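Local coordinates for protein muramidase (Sodiomyces alcalophilus, PDB 6ZM8) that cleaves peptidoglycan as a fungal lysozyme of glycoside hydrolase family 25, probably hydrolysing the beta-1,4-glycosidic bond between N-acetylmuramic acid and N-acetylglucosamine, at residues Val27-Thr32 and Ser40-Gln45; Val133-Thr138 and Phe178-Asp183. All blocks are in the same frame, centred on the assembly; numbering follows the deposited sequence. Where two conformers were deposited one is given.

Interaction 1: Val27-Thr32 and Ser40-Gln45; sequences VYIKAT and SAFSRQ
The backbones of strand residues 27-32 and the start of helix 42-51 come nearest at A31 and F42, whose CA atoms are 5.7 Å apart, and no direct hydrogen bond joins them. I29 and F42 carry most of the contact, their side chains crossing at about a right angle. The CG2 branch of I29 lies 3.6 Å from F42 CD1 and also meets the amide oxygen of Q45, with I29 CG2 and Q45 OE1 3.3 Å apart. The other branch of I29 ends against the helix backbone, with its CD1 3.7 Å from Q45 C. F42 has CG anti to its own N (chi1 174°), which sends the ring from the helix across the strand: F42 CD1 is 3.8 Å from A31 CB, and K30 O sits at the ring edge. One water spans the gap, donating to K30 O and to Q45 OE1, 2.8 Å from each, while Q45 NE2 is bonded to S8 O, so both ends of the buried amide are engaged. With F42 cut back to an alanine, I29 CG2 and A31 CB would probably lose their aromatic neighbour and a gap would open between strand and helix. F42 also touches A58 of strand 55-61, and Q45 and I29 both reach I7 of strand 2-7, so the helix covers the outside of three parallel strands as the connection of a beta-alpha-beta crossover.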
loop_
_atom_site.group_PDB
_atom_site.type_symbol
_atom_site.label_atom_id
_atom_site.label_comp_id
_atom_site.label_asym_id
_atom_site.label_seq_id
_atom_site.Cartn_x
_atom_site.Cartn_y
_atom_site.Cartn_z
ATOM N N VAL A 27 -4.132 -5.614 7.958
ATOM C CA VAL A 27 -2.670 -5.545 7.865
ATOM C C VAL A 27 -2.294 -5.510 6.380
ATOM O O VAL A 27 -2.844 -6.250 5.581
ATOM C CB VAL A 27 -2.012 -6.702 8.631
ATOM C CG1 VAL A 27 -2.394 -8.067 8.065
ATOM C CG2 VAL A 27 -0.484 -6.539 8.695
ATOM N N TYR A 28 -1.306 -4.669 6.072
ATOM C CA TYR A 28 -0.613 -4.685 4.780
ATOM C C TYR A 28 0.777 -5.277 4.972
ATOM O O TYR A 28 1.462 -4.993 5.951
ATOM C CB TYR A 28 -0.512 -3.277 4.156
ATOM C CG TYR A 28 -1.625 -2.940 3.198
ATOM C CD1 TYR A 28 -1.672 -3.539 1.951
ATOM C CD2 TYR A 28 -2.615 -2.020 3.520
ATOM C CE1 TYR A 28 -2.676 -3.238 1.028
ATOM C CE2 TYR A 28 -3.627 -1.698 2.603
ATOM C CZ TYR A 28 -3.651 -2.317 1.361
ATOM O OH TYR A 28 -4.677 -1.983 0.512
ATOM N N ILE A 29 1.189 -6.079 3.985
ATOM C CA ILE A 29 2.386 -6.913 4.100
ATOM C C ILE A 29 3.220 -6.725 2.841
ATOM O O ILE A 29 2.721 -6.882 1.725
ATOM C CB ILE A 29 1.988 -8.391 4.261
ATOM C CG1 ILE A 29 1.117 -8.574 5.509
ATOM C CG2 ILE A 29 3.227 -9.276 4.327
ATOM C CD1 ILE A 29 0.427 -9.930 5.582
ATOM N N LYS A 30 4.515 -6.423 2.997
ATOM C CA LYS A 30 5.342 -6.228 1.811
ATOM C C LYS A 30 5.466 -7.530 1.039
ATOM O O LYS A 30 5.853 -8.578 1.600
ATOM C CB LYS A 30 6.742 -5.765 2.181
ATOM C CG LYS A 30 7.586 -5.424 0.942
ATOM C CD LYS A 30 8.893 -4.756 1.286
ATOM C CE LYS A 30 9.734 -4.507 0.041
ATOM N NZ LYS A 30 10.972 -3.801 0.378
ATOM N N ALA A 31 5.197 -7.472 -0.270
ATOM C CA ALA A 31 5.379 -8.617 -1.157
ATOM C C ALA A 31 6.628 -8.448 -1.997
ATOM O O ALA A 31 7.467 -9.401 -2.041
ATOM C CB ALA A 31 4.172 -8.845 -2.043
ATOM N N THR A 32 6.726 -7.377 -2.775
ATOM C CA THR A 32 7.697 -7.258 -3.842
ATOM C C THR A 32 8.326 -5.882 -3.869
ATOM O O THR A 32 7.792 -4.902 -3.313
ATOM C CB THR A 32 7.052 -7.576 -5.216
ATOM O OG1 THR A 32 5.840 -6.820 -5.337
ATOM C CG2 THR A 32 6.714 -9.043 -5.368
ATOM N N SER A 40 11.043 -12.630 1.689
ATOM C CA SER A 40 11.044 -14.010 2.207
ATOM C C SER A 40 10.092 -14.186 3.384
ATOM O O SER A 40 9.804 -15.321 3.722
ATOM C CB SER A 40 12.439 -14.436 2.599
ATOM O OG SER A 40 12.914 -13.618 3.601
ATOM N N ALA A 41 9.621 -13.089 3.986
ATOM C CA ALA A 41 8.681 -13.141 5.115
ATOM C C ALA A 41 7.221 -13.142 4.669
ATOM O O ALA A 41 6.354 -13.437 5.468
ATOM C CB ALA A 41 8.920 -11.953 6.024
ATOM N N PHE A 42 6.969 -12.803 3.398
ATOM C CA PHE A 42 5.584 -12.562 2.965
ATOM C C PHE A 42 4.683 -13.750 3.260
ATOM O O PHE A 42 3.582 -13.589 3.785
ATOM C CB PHE A 42 5.569 -12.212 1.467
ATOM C CG PHE A 42 4.171 -12.098 0.936
ATOM C CD1 PHE A 42 3.492 -10.901 1.070
ATOM C CD2 PHE A 42 3.552 -13.177 0.333
ATOM C CE1 PHE A 42 2.171 -10.793 0.612
ATOM C CE2 PHE A 42 2.238 -13.054 -0.126
ATOM C CZ PHE A 42 1.577 -11.864 0.001
ATOM N N SER A 43 5.096 -14.965 2.893
ATOM C CA SER A 43 4.180 -16.099 3.033
ATOM C C SER A 43 3.843 -16.372 4.507
ATOM O O SER A 43 2.642 -16.582 4.835
ATOM C CB SER A 43 4.768 -17.323 2.401
ATOM O OG SER A 43 4.947 -17.120 1.020
ATOM N N ARG A 44 4.825 -16.342 5.407
ATOM C CA ARG A 44 4.546 -16.556 6.838
ATOM C C ARG A 44 3.574 -15.490 7.317
ATOM O O ARG A 44 2.653 -15.774 8.086
ATOM C CB ARG A 44 5.834 -16.539 7.654
ATOM C CG ARG A 44 5.711 -16.274 9.142
ATOM C CD ARG A 44 7.056 -16.131 9.826
ATOM N NE ARG A 44 7.896 -14.996 9.462
ATOM C CZ ARG A 44 7.745 -13.723 9.910
ATOM N NH1 ARG A 44 8.632 -12.834 9.507
ATOM N NH2 ARG A 44 6.751 -13.364 10.721
ATOM N N GLN A 45 3.813 -14.252 6.917
ATOM C CA GLN A 45 2.999 -13.137 7.418
ATOM C C GLN A 45 1.578 -13.199 6.874
ATOM O O GLN A 45 0.617 -13.025 7.627
ATOM C CB GLN A 45 3.700 -11.823 7.058
ATOM C CG GLN A 45 4.997 -11.612 7.842
ATOM C CD GLN A 45 5.829 -10.457 7.338
ATOM O OE1 GLN A 45 5.806 -10.130 6.148
ATOM N NE2 GLN A 45 6.615 -9.872 8.225
HETATM O O HOH W 1 7.150 -9.046 3.998
#

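Interaction 2: Val133-Thr138 and Phe178-Asp183; sequences VIYTTT and FWQYND
Y135 reaches across to Q180 and gives its phenol proton to the amide oxygen, with Y135 OH and Q180 OE1 2.7 Å apart. Q180 has CG anti to its backbone N (chi1 -164°) and an extended chain beyond, which carries the amide out to the tyrosine hydroxyl; the two side chains cross at about a right angle. The oxygen lies at the edge of the tyrosine ring, in its plane, but the hydroxyl approaches the amide from above the carbonyl plane, 35° out of it. Ring and amide planes are turned 59° apart, and Q180 NE2 stands 3.6 Å from Y135 CE2 at the ring rim. This is side-chain contact across the interior of a TIM-type barrel: strands 133-136 and 178-182 are not paired with each other, because strand 157-160 runs between them and pairs in parallel with both. W158 of that middle strand touches Q180, and A160 touches Y135. The Q180 amide is fixed at both ends, since OE1 is also hydrogen-bonded to Y162 OH and NE2 to D6 OD2, which leaves its rotation little freedom. Y135 also touches D95 and E97, acidic residues which, with D6, probably line the active-site pocket, as in other family 25 enzymes. Nearer the start of the two strands the polar link gives way to apolar packing: F178 turns its ring edge to V133, with F178 CE2 4.4 Å from V133 CG2.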
loop_
_atom_site.group_PDB
_atom_site.type_symbol
_atom_site.label_atom_id
_atom_site.label_comp_id
_atom_site.label_asym_id
_atom_site.label_seq_id
_atom_site.Cartn_x
_atom_site.Cartn_y
_atom_site.Cartn_z
ATOM N N VAL A 133 -4.393 0.616 -4.157
ATOM C CA VAL A 133 -4.159 1.714 -3.235
ATOM C C VAL A 133 -2.816 2.365 -3.574
ATOM O O VAL A 133 -1.883 1.670 -4.009
ATOM C CB VAL A 133 -4.160 1.115 -1.809
ATOM C CG1 VAL A 133 -3.627 2.069 -0.746
ATOM C CG2 VAL A 133 -5.571 0.659 -1.443
ATOM N N ILE A 134 -2.720 3.682 -3.390
ATOM C CA ILE A 134 -1.441 4.381 -3.516
ATOM C C ILE A 134 -0.993 4.819 -2.125
ATOM O O ILE A 134 -1.707 5.582 -1.457
ATOM C CB ILE A 134 -1.546 5.574 -4.469
ATOM C CG1 ILE A 134 -1.702 5.067 -5.900
ATOM C CG2 ILE A 134 -0.329 6.507 -4.330
ATOM C CD1 ILE A 134 -1.993 6.150 -6.926
ATOM N N TYR A 135 0.197 4.343 -1.726
ATOM C CA TYR A 135 0.870 4.793 -0.500
ATOM C C TYR A 135 1.935 5.807 -0.905
ATOM O O TYR A 135 2.799 5.512 -1.740
ATOM C CB TYR A 135 1.520 3.619 0.221
ATOM C CG TYR A 135 2.424 4.043 1.375
ATOM C CD1 TYR A 135 3.757 4.390 1.151
ATOM C CD2 TYR A 135 1.959 4.083 2.679
ATOM C CE1 TYR A 135 4.587 4.757 2.184
ATOM C CE2 TYR A 135 2.790 4.417 3.744
ATOM C CZ TYR A 135 4.126 4.757 3.496
ATOM O OH TYR A 135 5.000 5.064 4.499
ATOM N N THR A 136 1.867 6.982 -0.296
ATOM C CA THR A 136 2.857 8.016 -0.572
ATOM C C THR A 136 2.835 9.031 0.579
ATOM O O THR A 136 2.142 8.858 1.582
ATOM C CB THR A 136 2.578 8.663 -1.957
ATOM O OG1 THR A 136 3.741 9.380 -2.386
ATOM C CG2 THR A 136 1.368 9.567 -1.969
ATOM N N THR A 137 3.621 10.102 0.391
ATOM C CA THR A 137 3.573 11.262 1.254
ATOM C C THR A 137 3.230 12.474 0.408
ATOM O O THR A 137 3.525 12.534 -0.787
ATOM C CB THR A 137 4.893 11.499 1.996
ATOM O OG1 THR A 137 5.860 11.904 1.024
ATOM C CG2 THR A 137 5.342 10.267 2.757
ATOM N N THR A 138 2.623 13.495 1.041
ATOM C CA THR A 138 2.246 14.662 0.269
ATOM C C THR A 138 3.478 15.376 -0.306
ATOM O O THR A 138 3.443 15.847 -1.450
ATOM C CB THR A 138 1.367 15.597 1.101
ATOM O OG1 THR A 138 0.233 14.822 1.437
ATOM C CG2 THR A 138 0.984 16.849 0.351
ATOM N N PHE A 178 -6.419 5.109 4.132
ATOM C CA PHE A 178 -5.577 4.692 5.249
ATOM C C PHE A 178 -4.620 5.852 5.576
ATOM O O PHE A 178 -4.184 6.568 4.678
ATOM C CB PHE A 178 -4.744 3.450 4.887
ATOM C CG PHE A 178 -5.577 2.235 4.538
ATOM C CD1 PHE A 178 -6.149 1.461 5.538
ATOM C CD2 PHE A 178 -5.761 1.869 3.207
ATOM C CE1 PHE A 178 -6.867 0.315 5.212
ATOM C CE2 PHE A 178 -6.489 0.740 2.885
ATOM C CZ PHE A 178 -7.036 -0.046 3.894
ATOM N N TRP A 179 -4.252 5.938 6.852
ATOM C CA TRP A 179 -3.266 6.913 7.334
ATOM C C TRP A 179 -2.257 6.154 8.186
ATOM O O TRP A 179 -2.614 5.572 9.222
ATOM C CB TRP A 179 -3.950 8.010 8.161
ATOM C CG TRP A 179 -3.008 8.938 8.878
ATOM C CD1 TRP A 179 -1.702 9.236 8.622
ATOM C CD2 TRP A 179 -3.367 9.678 10.067
ATOM N NE1 TRP A 179 -1.224 10.122 9.542
ATOM C CE2 TRP A 179 -2.208 10.392 10.461
ATOM C CE3 TRP A 179 -4.527 9.800 10.836
ATOM C CZ2 TRP A 179 -2.160 11.167 11.620
ATOM C CZ3 TRP A 179 -4.495 10.563 11.968
ATOM C CH2 TRP A 179 -3.317 11.229 12.357
ATOM N N GLN A 180 -1.004 6.128 7.720
ATOM C CA GLN A 180 0.110 5.558 8.478
ATOM C C GLN A 180 0.630 6.676 9.402
ATOM O O GLN A 180 1.205 7.653 8.935
ATOM C CB GLN A 180 1.216 5.084 7.551
ATOM C CG GLN A 180 2.188 4.143 8.263
ATOM C CD GLN A 180 3.326 3.817 7.317
ATOM O OE1 GLN A 180 4.139 4.710 7.000
ATOM N NE2 GLN A 180 3.362 2.609 6.801
ATOM N N TYR A 181 0.384 6.496 10.703
ATOM C CA TYR A 181 0.564 7.577 11.669
ATOM C C TYR A 181 1.730 7.343 12.638
ATOM O O TYR A 181 2.087 8.271 13.351
ATOM C CB TYR A 181 -0.742 7.899 12.409
ATOM C CG TYR A 181 -1.234 6.795 13.309
ATOM C CD1 TYR A 181 -1.978 5.720 12.808
ATOM C CD2 TYR A 181 -0.975 6.820 14.669
ATOM C CE1 TYR A 181 -2.421 4.698 13.646
ATOM C CE2 TYR A 181 -1.417 5.819 15.510
ATOM C CZ TYR A 181 -2.121 4.737 14.993
ATOM O OH TYR A 181 -2.497 3.747 15.856
ATOM N N ASN A 182 2.336 6.151 12.633
ATOM C CA ASN A 182 3.600 5.965 13.329
ATOM C C ASN A 182 4.305 4.751 12.723
ATOM O O ASN A 182 3.718 3.989 11.968
ATOM C CB ASN A 182 3.430 5.862 14.868
ATOM C CG ASN A 182 2.717 4.614 15.320
ATOM O OD1 ASN A 182 3.062 3.493 14.918
ATOM N ND2 ASN A 182 1.734 4.782 16.189
ATOM N N ASP A 183 5.585 4.627 13.096
ATOM C CA ASP A 183 6.408 3.465 12.772
ATOM C C ASP A 183 6.731 2.645 14.021
ATOM O O ASP A 183 7.831 2.052 14.128
ATOM C CB ASP A 183 7.639 3.824 11.980
ATOM C CG ASP A 183 8.586 4.788 12.653
ATOM O OD1 ASP A 183 8.348 5.177 13.787
ATOM O OD2 ASP A 183 9.606 5.140 12.012
#

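How the interactions relate
Interaction 1 comes first along the chain and closes before interaction 2 opens; their centres lie about 17 Å apart, and both belong to the same curled sheet. They use different sides of its wall. In interaction 1 strand 26-33 meets an outer helix, whereas interaction 2 joins strands 133-136 and 178-182 across the inside. Y28, next to I29 on strand 26-33, points inward and connects the two: Y28 OH is 3.4 Å from V133 CG2, and Y28 CE2 is 3.8 Å from F178 CE2. Its ring also stacks with W158. The single barrel domain is thus packed from both sides, helix outside and side-chain core within.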